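Local structure of alpha-L-rhamnosidase (Streptomyces avermitilis, 3W5M) at residues G379-V385 against D432-G436; N384-F388 against D635-G639; Y538-R543 against F906-N912. The protein releases terminal alpha-L-rhamnose by hydrolysis from citrus flavonoids and gum arabic as a glycoside hydrolase of family 78, and also carries a calcium-dependent rhamnose-binding module. All blocks are in the same frame, centred on the assembly; numbering follows the deposited sequence.

Contact 1: residues G379-V385 against D432-G436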
ATOM      1  N   GLY A 379       9.317 -10.151   3.494  1.00 18.35           N
ATOM      2  CA  GLY A 379       8.134  -9.357   3.100  1.00 17.96           C
ATOM      3  C   GLY A 379       7.032  -9.353   4.150  1.00 17.43           C
ATOM      4  O   GLY A 379       7.301  -9.349   5.351  1.00 17.79           O
ATOM      5  N   TRP A 380       5.785  -9.371   3.690  1.00 17.04           N
ATOM      6  CA  TRP A 380       4.635  -9.400   4.582  1.00 17.75           C
ATOM      7  C   TRP A 380       4.387 -10.811   5.088  1.00 17.97           C
ATOM      8  O   TRP A 380       3.806 -11.005   6.164  1.00 17.55           O
ATOM      9  CB  TRP A 380       3.373  -8.972   3.822  1.00 16.85           C
ATOM     10  CG  TRP A 380       3.292  -7.532   3.439  1.00 17.12           C
ATOM     11  CD1 TRP A 380       2.836  -6.480   4.219  1.00 17.77           C
ATOM     12  CD2 TRP A 380       3.617  -6.981   2.178  1.00 17.59           C
ATOM     13  NE1 TRP A 380       2.875  -5.318   3.490  1.00 17.77           N
ATOM     14  CE2 TRP A 380       3.348  -5.594   2.239  1.00 16.94           C
ATOM     15  CE3 TRP A 380       4.149  -7.518   0.997  1.00 18.26           C
ATOM     16  CZ2 TRP A 380       3.590  -4.726   1.158  1.00 18.94           C
ATOM     17  CZ3 TRP A 380       4.356  -6.661  -0.096  1.00 19.93           C
ATOM     18  CH2 TRP A 380       4.086  -5.279  -0.002  1.00 18.87           C
ATOM     19  N   TYR A 381       4.815 -11.799   4.313  1.00 17.88           N
ATOM     20  CA  TYR A 381       4.615 -13.193   4.680  1.00 18.50           C
ATOM     21  C   TYR A 381       5.311 -13.548   6.025  1.00 19.42           C
ATOM     22  O   TYR A 381       4.721 -14.187   6.885  1.00 18.49           O
ATOM     23  CB  TYR A 381       5.112 -14.080   3.547  1.00 19.30           C
ATOM     24  CG  TYR A 381       4.936 -15.540   3.852  1.00 19.30           C
ATOM     25  CD1 TYR A 381       3.697 -16.158   3.673  1.00 19.13           C
ATOM     26  CD2 TYR A 381       6.004 -16.281   4.340  1.00 19.97           C
ATOM     27  CE1 TYR A 381       3.533 -17.504   3.975  1.00 21.15           C
ATOM     28  CE2 TYR A 381       5.860 -17.625   4.646  1.00 22.68           C
ATOM     29  CZ  TYR A 381       4.615 -18.227   4.454  1.00 22.16           C
ATOM     30  OH  TYR A 381       4.475 -19.562   4.781  1.00 23.26           O
ATOM     31  N   ALA A 382       6.556 -13.105   6.196  1.00 18.24           N
ATOM     32  CA  ALA A 382       7.365 -13.549   7.344  1.00 19.46           C
ATOM     33  C   ALA A 382       8.037 -12.404   8.117  1.00 19.02           C
ATOM     34  O   ALA A 382       8.531 -12.610   9.215  1.00 20.62           O
ATOM     35  CB  ALA A 382       8.391 -14.588   6.887  1.00 18.92           C
ATOM     36  N   GLY A 383       8.035 -11.188   7.569  1.00 19.91           N
ATOM     37  CA  GLY A 383       8.718 -10.076   8.232  1.00 18.62           C
ATOM     38  C   GLY A 383       7.766  -9.286   9.111  1.00 20.93           C
ATOM     39  O   GLY A 383       6.583  -9.663   9.250  1.00 18.87           O
ATOM     40  N   ASN A 384       8.277  -8.224   9.754  1.00 21.15           N
ATOM     41  CA  ASN A 384       7.397  -7.359  10.580  1.00 21.63           C
ATOM     42  C   ASN A 384       6.211  -6.793   9.790  1.00 21.31           C
ATOM     43  O   ASN A 384       6.367  -6.323   8.662  1.00 22.95           O
ATOM     44  CB  ASN A 384       8.173  -6.198  11.203  1.00 22.48           C
ATOM     45  CG  ASN A 384       9.187  -6.653  12.220  1.00 25.16           C
ATOM     46  OD1 ASN A 384       8.926  -7.568  13.020  1.00 25.66           O
ATOM     47  ND2 ASN A 384      10.373  -6.007  12.200  1.00 27.29           N
ATOM     48  N   VAL A 385       5.023  -6.802  10.391  1.00 21.21           N
ATOM     49  CA  VAL A 385       3.815  -6.314   9.736  1.00 21.32           C
ATOM     50  C   VAL A 385       3.119  -5.483  10.801  1.00 21.62           C
ATOM     51  O   VAL A 385       2.885  -5.972  11.920  1.00 22.85           O
ATOM     52  CB  VAL A 385       2.889  -7.477   9.305  1.00 22.56           C
ATOM     53  CG1 VAL A 385       1.521  -6.966   8.870  1.00 23.37           C
ATOM     54  CG2 VAL A 385       3.532  -8.305   8.198  1.00 21.08           C
ATOM     55  N   ASP A 432      13.623  -6.040   5.824  1.00 19.01           N
ATOM     56  CA  ASP A 432      12.316  -6.009   6.488  1.00 20.09           C
ATOM     57  C   ASP A 432      11.569  -4.795   6.006  1.00 19.55           C
ATOM     58  O   ASP A 432      12.157  -3.727   5.854  1.00 19.50           O
ATOM     59  CB  ASP A 432      12.510  -5.934   8.013  1.00 21.35           C
ATOM     60  CG  ASP A 432      11.189  -6.063   8.778  1.00 24.44           C
ATOM     61  OD1 ASP A 432      10.780  -7.224   9.052  1.00 25.82           O
ATOM     62  OD2 ASP A 432      10.564  -5.025   9.103  1.00 24.45           O
ATOM     63  N   LEU A 433      10.254  -4.919   5.813  1.00 19.00           N
ATOM     64  CA  LEU A 433       9.528  -3.782   5.239  1.00 18.34           C
ATOM     65  C   LEU A 433       9.573  -2.576   6.160  1.00 20.05           C
ATOM     66  O   LEU A 433       9.676  -1.431   5.697  1.00 19.35           O
ATOM     67  CB  LEU A 433       8.075  -4.164   4.931  1.00 18.45           C
ATOM     68  CG  LEU A 433       7.941  -5.200   3.816  1.00 18.05           C
ATOM     69  CD1 LEU A 433       6.505  -5.728   3.788  1.00 19.47           C
ATOM     70  CD2 LEU A 433       8.345  -4.633   2.450  1.00 17.85           C
ATOM     71  N   LEU A 434       9.458  -2.835   7.454  1.00 19.40           N
ATOM     72  CA  LEU A 434       9.462  -1.762   8.446  1.00 20.46           C
ATOM     73  C   LEU A 434      10.856  -1.348   8.958  1.00 20.22           C
ATOM     74  O   LEU A 434      11.134  -0.153   9.125  1.00 21.20           O
ATOM     75  CB  LEU A 434       8.569  -2.138   9.627  1.00 21.23           C
ATOM     76  CG  LEU A 434       7.131  -2.553   9.291  1.00 22.11           C
ATOM     77  CD1 LEU A 434       6.423  -2.877  10.599  1.00 21.74           C
ATOM     78  CD2 LEU A 434       6.368  -1.486   8.519  1.00 23.90           C
ATOM     79  N   SER A 435      11.722  -2.325   9.206  1.00 21.41           N
ATOM     80  CA  SER A 435      12.990  -2.031   9.862  1.00 21.69           C
ATOM     81  C   SER A 435      14.004  -1.470   8.891  1.00 21.59           C
ATOM     82  O   SER A 435      14.867  -0.651   9.278  1.00 22.04           O
ATOM     83  CB  SER A 435      13.555  -3.285  10.519  1.00 24.15           C
ATOM     84  OG  SER A 435      12.631  -3.772  11.468  1.00 28.36           O
ATOM     85  N   GLY A 436      13.914  -1.911   7.636  1.00 20.70           N
ATOM     86  CA  GLY A 436      14.833  -1.498   6.560  1.00 18.63           C
ATOM     87  C   GLY A 436      15.673  -2.664   6.050  1.00 19.34           C
ATOM     88  O   GLY A 436      15.450  -3.823   6.403  1.00 19.24           O
TER
HETATM   89  O   HOH W   1       8.322  -7.003   6.627  1.00 25.20           O
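Asn384 and Asp432 form the polar half of a buried loop-to-hairpin contact, and Trp380 and Leu433 form the apolar half; it joins the short helix 379-382 and the chain after it to the turn linking strands 428-432 and 436-440. The Asn384 backbone N donates to Asp432 OD1 at 2.8 Å, a fairly straight bond (158°) on the syn lone pair of the carboxylate. The amide of Asn384 crosses that carboxylate with the two planes 66° apart; Asn384 ND2 makes only weak bonds, to Asp432 OD2 at 3.3 Å and, equally long, to Ser435 OG. CG of Asp432 lies anti to the backbone N (chi1 -173°), which lets OD2 also serve the turn behind it. Asp432 OD2 accepts from Ser435 N at 2.9 Å, on the anti lone pair, and from Leu434 N at 3.0 Å, from above the carboxylate plane. The second bond makes an Asx turn, set within the tight antiparallel hairpin whose Asp432 and Gly436 exchange backbone bonds at the edge of a mixed sheet. One carboxylate thus shapes the hairpin loop and holds the neighbouring segment to it. On the apolar side, Leu433 CD1 sits almost straight over the five-membered ring of Trp380, 3.4 Å from its centroid, a CH-pi contact; the same indole stacks with Trp347. Gly379, at positive phi, passes close to the same methyl. A water accepts from Leu433 N at 3.0 Å and lies between the carbonyl oxygens of Gly379 and Asn384. Leu434 CD1 packs on Asn384 CB at 3.8 Å, and the side chain of Leu434 comes within about 4 Å, nearest atoms, of that of Asp635, which binds rhamnose.

Contact 2: residues N384-F388 against D635-G639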
ATOM      1  N   ASN A 384       8.277  -8.224   9.754  1.00 21.15           N
ATOM      2  CA  ASN A 384       7.397  -7.359  10.580  1.00 21.63           C
ATOM      3  C   ASN A 384       6.211  -6.793   9.790  1.00 21.31           C
ATOM      4  O   ASN A 384       6.367  -6.323   8.662  1.00 22.95           O
ATOM      5  CB  ASN A 384       8.173  -6.198  11.203  1.00 22.48           C
ATOM      6  CG  ASN A 384       9.187  -6.653  12.220  1.00 25.16           C
ATOM      7  OD1 ASN A 384       8.926  -7.568  13.020  1.00 25.66           O
ATOM      8  ND2 ASN A 384      10.373  -6.007  12.200  1.00 27.29           N
ATOM      9  N   VAL A 385       5.023  -6.802  10.391  1.00 21.21           N
ATOM     10  CA  VAL A 385       3.815  -6.314   9.736  1.00 21.32           C
ATOM     11  C   VAL A 385       3.119  -5.483  10.801  1.00 21.62           C
ATOM     12  O   VAL A 385       2.885  -5.972  11.920  1.00 22.85           O
ATOM     13  CB  VAL A 385       2.889  -7.477   9.305  1.00 22.56           C
ATOM     14  CG1 VAL A 385       1.521  -6.966   8.870  1.00 23.37           C
ATOM     15  CG2 VAL A 385       3.532  -8.305   8.198  1.00 21.08           C
ATOM     16  N   GLY A 386       2.822  -4.234  10.453  1.00 22.28           N
ATOM     17  CA  GLY A 386       2.156  -3.289  11.377  1.00 23.21           C
ATOM     18  C   GLY A 386       2.838  -3.230  12.741  1.00 23.53           C
ATOM     19  O   GLY A 386       4.067  -3.200  12.839  1.00 23.41           O
ATOM     20  N   MET A 387       2.027  -3.217  13.801  1.00 24.87           N
ATOM     21  CA  MET A 387       2.563  -3.174  15.157  1.00 26.03           C
ATOM     22  C   MET A 387       2.573  -4.570  15.812  1.00 26.07           C
ATOM     23  O   MET A 387       2.561  -4.724  17.047  1.00 26.03           O
ATOM     24  CB  MET A 387       1.846  -2.067  15.970  1.00 29.29           C
ATOM     25  CG  MET A 387       0.376  -1.822  15.656  1.00 33.47           C
ATOM     26  SD  MET A 387      -0.176  -0.963  14.140  1.00 33.28           S
ATOM     27  CE  MET A 387      -1.930  -0.918  14.538  1.00 36.51           C
ATOM     28  N   PHE A 388       2.671  -5.601  14.968  1.00 24.26           N
ATOM     29  CA  PHE A 388       2.393  -6.975  15.360  1.00 24.72           C
ATOM     30  C   PHE A 388       3.576  -7.935  15.288  1.00 22.92           C
ATOM     31  O   PHE A 388       3.445  -9.109  15.612  1.00 24.15           O
ATOM     32  CB  PHE A 388       1.198  -7.508  14.532  1.00 24.14           C
ATOM     33  CG  PHE A 388       0.001  -6.611  14.589  1.00 27.26           C
ATOM     34  CD1 PHE A 388      -0.593  -6.320  15.825  1.00 28.98           C
ATOM     35  CD2 PHE A 388      -0.525  -6.053  13.431  1.00 27.96           C
ATOM     36  CE1 PHE A 388      -1.676  -5.468  15.898  1.00 30.38           C
ATOM     37  CE2 PHE A 388      -1.619  -5.207  13.501  1.00 30.18           C
ATOM     38  CZ  PHE A 388      -2.188  -4.916  14.735  1.00 30.87           C
ATOM     39  N   ASP A 635       5.012   2.057  11.835  1.00 21.54           N
ATOM     40  CA  ASP A 635       4.776   0.610  11.975  1.00 21.54           C
ATOM     41  C   ASP A 635       3.253   0.274  11.906  1.00 22.29           C
ATOM     42  O   ASP A 635       2.672  -0.244  12.869  1.00 22.67           O
ATOM     43  CB  ASP A 635       5.389   0.088  13.272  1.00 22.72           C
ATOM     44  CG  ASP A 635       4.802   0.776  14.526  1.00 26.56           C
ATOM     45  OD1 ASP A 635       4.067   1.802  14.396  1.00 26.91           O
ATOM     46  OD2 ASP A 635       5.101   0.295  15.656  1.00 27.82           O
ATOM     47  N   GLU A 636       2.626   0.581  10.766  1.00 20.40           N
ATOM     48  CA  GLU A 636       1.222   0.255  10.553  1.00 19.66           C
ATOM     49  C   GLU A 636       1.093  -0.199   9.097  1.00 18.03           C
ATOM     50  O   GLU A 636       1.410  -1.334   8.827  1.00 18.20           O
ATOM     51  CB  GLU A 636       0.308   1.424  10.962  1.00 20.52           C
ATOM     52  CG  GLU A 636      -1.132   0.979  11.112  1.00 24.23           C
ATOM     53  CD  GLU A 636      -1.909   1.768  12.144  1.00 27.55           C
ATOM     54  OE1 GLU A 636      -1.360   2.762  12.698  1.00 27.65           O
ATOM     55  OE2 GLU A 636      -3.077   1.366  12.408  1.00 27.44           O
ATOM     56  N   ARG A 637       0.720   0.679   8.171  1.00 17.64           N
ATOM     57  CA  ARG A 637       0.665   0.333   6.725  1.00 17.63           C
ATOM     58  C   ARG A 637      -0.287  -0.812   6.479  1.00 18.85           C
ATOM     59  O   ARG A 637       0.051  -1.776   5.790  1.00 17.78           O
ATOM     60  CB  ARG A 637       2.067  -0.038   6.203  1.00 17.82           C
ATOM     61  CG  ARG A 637       3.146   0.809   6.873  1.00 17.51           C
ATOM     62  CD  ARG A 637       4.455   0.707   6.084  1.00 19.58           C
ATOM     63  NE  ARG A 637       5.571   1.293   6.817  1.00 19.63           N
ATOM     64  CZ  ARG A 637       6.832   1.143   6.415  1.00 20.85           C
ATOM     65  NH1 ARG A 637       7.063   0.430   5.317  1.00 19.45           N
ATOM     66  NH2 ARG A 637       7.841   1.671   7.110  1.00 23.10           N
ATOM     67  N   LEU A 638      -1.475  -0.698   7.084  1.00 17.46           N
ATOM     68  CA  LEU A 638      -2.501  -1.722   6.986  1.00 18.32           C
ATOM     69  C   LEU A 638      -3.623  -1.254   6.076  1.00 18.22           C
ATOM     70  O   LEU A 638      -3.769  -0.046   5.841  1.00 18.44           O
ATOM     71  CB  LEU A 638      -3.044  -2.027   8.386  1.00 18.63           C
ATOM     72  CG  LEU A 638      -1.964  -2.431   9.403  1.00 20.61           C
ATOM     73  CD1 LEU A 638      -2.655  -2.683  10.736  1.00 21.49           C
ATOM     74  CD2 LEU A 638      -1.242  -3.709   8.984  1.00 20.09           C
ATOM     75  N   GLY A 639      -4.394  -2.214   5.548  1.00 19.70           N
ATOM     76  CA  GLY A 639      -5.472  -1.922   4.594  1.00 19.74           C
ATOM     77  C   GLY A 639      -6.719  -1.463   5.337  1.00 20.39           C
ATOM     78  O   GLY A 639      -7.704  -2.197   5.431  1.00 19.69           O
TER
HETATM   79  O   HOH W   2       3.041  -3.356   7.739  1.00 30.87           O
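Gly386 and Glu636 bring the two backbones together, their CA atoms only 3.8 Å apart, yet no direct hydrogen bond joins the segments. The polar link is a water that accepts from Gly386 N at 2.9 Å and donates to Glu636 O at 2.8 Å. Beside it Gly386 CA makes a CA-H...O contact with Glu636 O at 3.3 Å. Gly386 has positive phi in the type II' turn from Val385 to Phe388, and a side chain there would press on Leu638.

The thioether of Met387 supplies the second kind of contact. Its chain bends at chi2 (-74°), which lays the sulfur across the other backbone: SD is 3.2 Å from Asp635 O, and CE reaches Glu636 OE2 at 3.3 Å, crossing the extended Glu636 side chain at a slant.

Apolar packing centres on Leu638. Its CD1 meets Phe388 CE2 at 3.9 Å, at the ring edge and near its plane, while its CD2 lies near Val385 CG1 at 4.3 Å.

The polar ends of the acids are held from outside: Asp635 by Ser544 and Arg543, Glu636 by Arg634 and Trp640. Asp635 and Glu636 bind rhamnose, and Glu636 is the probable proton donor, so the turn borders the sugar site of the (alpha/alpha)6 barrel.

Contact 3: residues Y538-R543 against F906-N912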
ATOM      1  N   TYR A 538      13.142  14.077  12.528  1.00 23.13           N
ATOM      2  CA  TYR A 538      12.234  13.672  13.573  1.00 24.04           C
ATOM      3  C   TYR A 538      11.648  12.333  13.172  1.00 24.71           C
ATOM      4  O   TYR A 538      11.060  12.229  12.089  1.00 25.07           O
ATOM      5  CB  TYR A 538      11.093  14.700  13.702  1.00 25.41           C
ATOM      6  CG  TYR A 538      10.011  14.304  14.690  1.00 26.92           C
ATOM      7  CD1 TYR A 538      10.197  14.456  16.064  1.00 27.03           C
ATOM      8  CD2 TYR A 538       8.795  13.781  14.255  1.00 27.02           C
ATOM      9  CE1 TYR A 538       9.202  14.099  16.979  1.00 28.50           C
ATOM     10  CE2 TYR A 538       7.793  13.435  15.159  1.00 28.79           C
ATOM     11  CZ  TYR A 538       7.998  13.597  16.522  1.00 28.89           C
ATOM     12  OH  TYR A 538       6.992  13.261  17.420  1.00 29.76           O
ATOM     13  N   THR A 539      11.787  11.333  14.040  1.00 24.92           N
ATOM     14  CA  THR A 539      11.349   9.966  13.715  1.00 26.87           C
ATOM     15  C   THR A 539      10.443   9.360  14.788  1.00 24.62           C
ATOM     16  O   THR A 539       9.995   8.237  14.639  1.00 23.59           O
ATOM     17  CB  THR A 539      12.540   8.988  13.502  1.00 27.57           C
ATOM     18  OG1 THR A 539      13.401   9.033  14.638  1.00 28.55           O
ATOM     19  CG2 THR A 539      13.330   9.312  12.252  1.00 27.61           C
ATOM     20  N   ALA A 540      10.160  10.092  15.866  1.00 25.94           N
ATOM     21  CA  ALA A 540       9.346   9.539  16.957  1.00 24.03           C
ATOM     22  C   ALA A 540       7.967   9.015  16.505  1.00 23.17           C
ATOM     23  O   ALA A 540       7.440   8.034  17.062  1.00 23.67           O
ATOM     24  CB  ALA A 540       9.191  10.560  18.072  1.00 25.56           C
ATOM     25  N   ASN A 541       7.399   9.649  15.486  1.00 23.67           N
ATOM     26  CA  ASN A 541       6.055   9.258  14.993  1.00 24.73           C
ATOM     27  C   ASN A 541       6.063   7.926  14.220  1.00 23.99           C
ATOM     28  O   ASN A 541       5.006   7.356  13.917  1.00 21.61           O
ATOM     29  CB  ASN A 541       5.431  10.388  14.162  1.00 25.45           C
ATOM     30  CG  ASN A 541       6.103  10.578  12.812  1.00 28.10           C
ATOM     31  OD1 ASN A 541       7.334  10.701  12.708  1.00 28.98           O
ATOM     32  ND2 ASN A 541       5.293  10.594  11.762  1.00 28.13           N
ATOM     33  N   LEU A 542       7.275   7.446  13.888  1.00 22.59           N
ATOM     34  CA  LEU A 542       7.423   6.172  13.208  1.00 21.80           C
ATOM     35  C   LEU A 542       7.259   4.992  14.175  1.00 23.27           C
ATOM     36  O   LEU A 542       7.089   3.843  13.737  1.00 22.97           O
ATOM     37  CB  LEU A 542       8.770   6.097  12.457  1.00 22.65           C
ATOM     38  CG  LEU A 542       9.136   7.224  11.478  1.00 23.42           C
ATOM     39  CD1 LEU A 542      10.480   6.877  10.846  1.00 23.57           C
ATOM     40  CD2 LEU A 542       8.088   7.469  10.382  1.00 21.65           C
ATOM     41  N   ARG A 543       7.294   5.278  15.486  1.00 22.51           N
ATOM     42  CA  ARG A 543       7.130   4.307  16.524  1.00 21.60           C
ATOM     43  C   ARG A 543       8.174   3.191  16.365  1.00 24.78           C
ATOM     44  O   ARG A 543       9.362   3.482  16.273  1.00 22.64           O
ATOM     45  CB  ARG A 543       5.662   3.807  16.582  1.00 23.16           C
ATOM     46  CG  ARG A 543       4.687   4.984  16.622  1.00 23.25           C
ATOM     47  CD  ARG A 543       3.259   4.547  16.968  1.00 23.78           C
ATOM     48  NE  ARG A 543       2.775   3.503  16.078  1.00 24.66           N
ATOM     49  CZ  ARG A 543       1.505   3.322  15.712  1.00 25.80           C
ATOM     50  NH1 ARG A 543       0.533   4.142  16.147  1.00 25.11           N
ATOM     51  NH2 ARG A 543       1.209   2.310  14.893  1.00 24.48           N
ATOM     52  N   PHE A 906       4.841  19.088  17.625  1.00 34.29           N
ATOM     53  CA  PHE A 906       4.162  17.965  16.980  1.00 31.28           C
ATOM     54  C   PHE A 906       3.072  17.419  17.873  1.00 31.35           C
ATOM     55  O   PHE A 906       3.156  17.499  19.100  1.00 33.66           O
ATOM     56  CB  PHE A 906       5.172  16.855  16.659  1.00 28.91           C
ATOM     57  CG  PHE A 906       6.217  17.258  15.677  1.00 28.05           C
ATOM     58  CD1 PHE A 906       5.863  17.708  14.406  1.00 29.23           C
ATOM     59  CD2 PHE A 906       7.579  17.144  15.997  1.00 28.97           C
ATOM     60  CE1 PHE A 906       6.834  18.067  13.481  1.00 31.57           C
ATOM     61  CE2 PHE A 906       8.542  17.516  15.078  1.00 28.47           C
ATOM     62  CZ  PHE A 906       8.178  17.967  13.820  1.00 30.50           C
ATOM     63  N   GLN A 907       2.038  16.867  17.255  1.00 29.04           N
ATOM     64  CA  GLN A 907       1.062  16.095  17.984  1.00 29.88           C
ATOM     65  C   GLN A 907       1.741  14.845  18.542  1.00 29.94           C
ATOM     66  O   GLN A 907       2.947  14.608  18.285  1.00 29.47           O
ATOM     67  CB  GLN A 907      -0.124  15.729  17.077  1.00 31.72           C
ATOM     68  CG  GLN A 907      -1.370  16.573  17.325  1.00 31.65           C
ATOM     69  CD  GLN A 907      -2.105  16.201  18.591  1.00 33.21           C
ATOM     70  OE1 GLN A 907      -1.699  15.300  19.335  1.00 32.41           O
ATOM     71  NE2 GLN A 907      -3.217  16.890  18.840  1.00 33.75           N
ATOM     72  N   THR A 908       0.997  14.044  19.291  1.00 28.31           N
ATOM     73  CA  THR A 908       1.608  12.917  19.980  1.00 31.63           C
ATOM     74  C   THR A 908       2.134  11.840  19.025  1.00 32.68           C
ATOM     75  O   THR A 908       1.370  11.327  18.196  1.00 30.70           O
ATOM     76  CB  THR A 908       0.684  12.246  21.006  1.00 32.29           C
ATOM     77  OG1 THR A 908       1.326  11.064  21.490  1.00 34.56           O
ATOM     78  CG2 THR A 908      -0.659  11.834  20.390  1.00 33.26           C
ATOM     79  N   PRO A 909       3.423  11.462  19.185  1.00 31.42           N
ATOM     80  CA  PRO A 909       4.035  10.382  18.385  1.00 30.61           C
ATOM     81  C   PRO A 909       3.374   9.022  18.600  1.00 30.59           C
ATOM     82  O   PRO A 909       3.692   8.064  17.894  1.00 29.01           O
ATOM     83  CB  PRO A 909       5.489  10.351  18.887  1.00 32.10           C
ATOM     84  CG  PRO A 909       5.434  10.933  20.273  1.00 31.48           C
ATOM     85  CD  PRO A 909       4.379  12.018  20.170  1.00 32.90           C
ATOM     86  N   GLU A 910       2.469   8.923  19.565  1.00 31.05           N
ATOM     87  CA  GLU A 910       1.733   7.688  19.754  1.00 31.61           C
ATOM     88  C   GLU A 910       0.859   7.414  18.537  1.00 29.02           C
ATOM     89  O   GLU A 910       0.583   6.262  18.224  1.00 29.66           O
ATOM     90  CB  GLU A 910       0.880   7.728  21.018  1.00 38.76           C
ATOM     91  CG  GLU A 910       1.647   7.317  22.266  1.00 47.10           C
ATOM     92  CD  GLU A 910       0.979   7.788  23.546  1.00 58.64           C
ATOM     93  OE1 GLU A 910      -0.092   8.438  23.457  1.00 61.89           O
ATOM     94  OE2 GLU A 910       1.531   7.516  24.642  1.00 64.24           O
ATOM     95  N   MET A 911       0.421   8.476  17.871  1.00 27.79           N
ATOM     96  CA  MET A 911      -0.300   8.337  16.593  1.00 28.82           C
ATOM     97  C   MET A 911      -0.305   9.671  15.843  1.00 28.61           C
ATOM     98  O   MET A 911      -1.148  10.538  16.099  1.00 27.90           O
ATOM     99  CB  MET A 911      -1.726   7.796  16.811  1.00 29.27           C
ATOM    100  CG  MET A 911      -2.377   7.234  15.546  1.00 29.77           C
ATOM    101  SD  MET A 911      -4.179   7.074  15.757  1.00 32.66           S
ATOM    102  CE  MET A 911      -4.641   8.800  15.775  1.00 30.02           C
ATOM    103  N   ASN A 912       0.662   9.847  14.935  1.00 25.86           N
ATOM    104  CA  ASN A 912       0.788  11.094  14.194  1.00 26.18           C
ATOM    105  C   ASN A 912       1.502  11.002  12.853  1.00 28.37           C
ATOM    106  O   ASN A 912       2.682  11.379  12.724  1.00 30.78           O
ATOM    107  CB  ASN A 912       1.467  12.186  15.042  1.00 25.40           C
ATOM    108  CG  ASN A 912       1.306  13.557  14.430  1.00 28.30           C
ATOM    109  OD1 ASN A 912       0.267  13.852  13.843  1.00 27.96           O
ATOM    110  ND2 ASN A 912       2.335  14.402  14.541  1.00 26.69           N
TER
HETATM  111  O   HOH W   3       4.373  13.112  16.377  1.00 26.89           O
HETATM  112  O   HOH W   4       2.700   7.824  15.223  1.00 24.06           O
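Tyr538 packs against Phe906 where a loop of the concanavalin-like beta-sandwich domain meets a loop of the (alpha/alpha)6 barrel, one that includes a type I turn from Thr908 to Met911. The two rings slide past each other obliquely, centroids 4.2 Å apart and planes at 31°, with Phe906 CD2 over the centre of the tyrosine and Ala540 N over its opposite face. Tyr538 OH lies near the Pro909 ring and is 2.8 Å from a water that also donates to Gln907 O and accepts from Asn912 ND2. A leucine here would probably leave Phe906 without its flat neighbour and the water without its phenolic partner. Ala540 CB then touches Pro909 CB at 3.8 Å. Asn541 ND2 donates to Asn912 O at 2.9 Å, tilted from the carbonyl plane, and also bonds Glu529; a second water joins Asn541 O to Pro909 O and Asn912 N. Last comes Arg543, whose NE makes a salt bridge with Asp635 of the rhamnose site. A bend at chi3 (-54°) turns the guanidinium so that NH1 donates to Glu910 O at 3.0 Å, with that oxygen at the guanidinium edge and nearly in its plane.

Overall arrangement
From the N terminus, 379-385 is the first segment reached, and contact 1 soon closes its loop on the hairpin 432-436, joining the short helix after strand 368-377 of the seven-stranded sheet to the edge of the ten-stranded sheet. Contact 2 starts from the same stretch, sharing Asn384 and Val385, but closes only at 635-639, at the rhamnose site of the barrel. Contact 3 opens at 538-543, inside the loop of contact 2, and closes beyond it at 906-912: these two cross, whereas contacts 1 and 3 follow in series. Contacts 1 and 2 also touch through Leu434 and Arg637; Arg543 links contacts 2 and 3, which tie two different beta domains to the catalytic barrel.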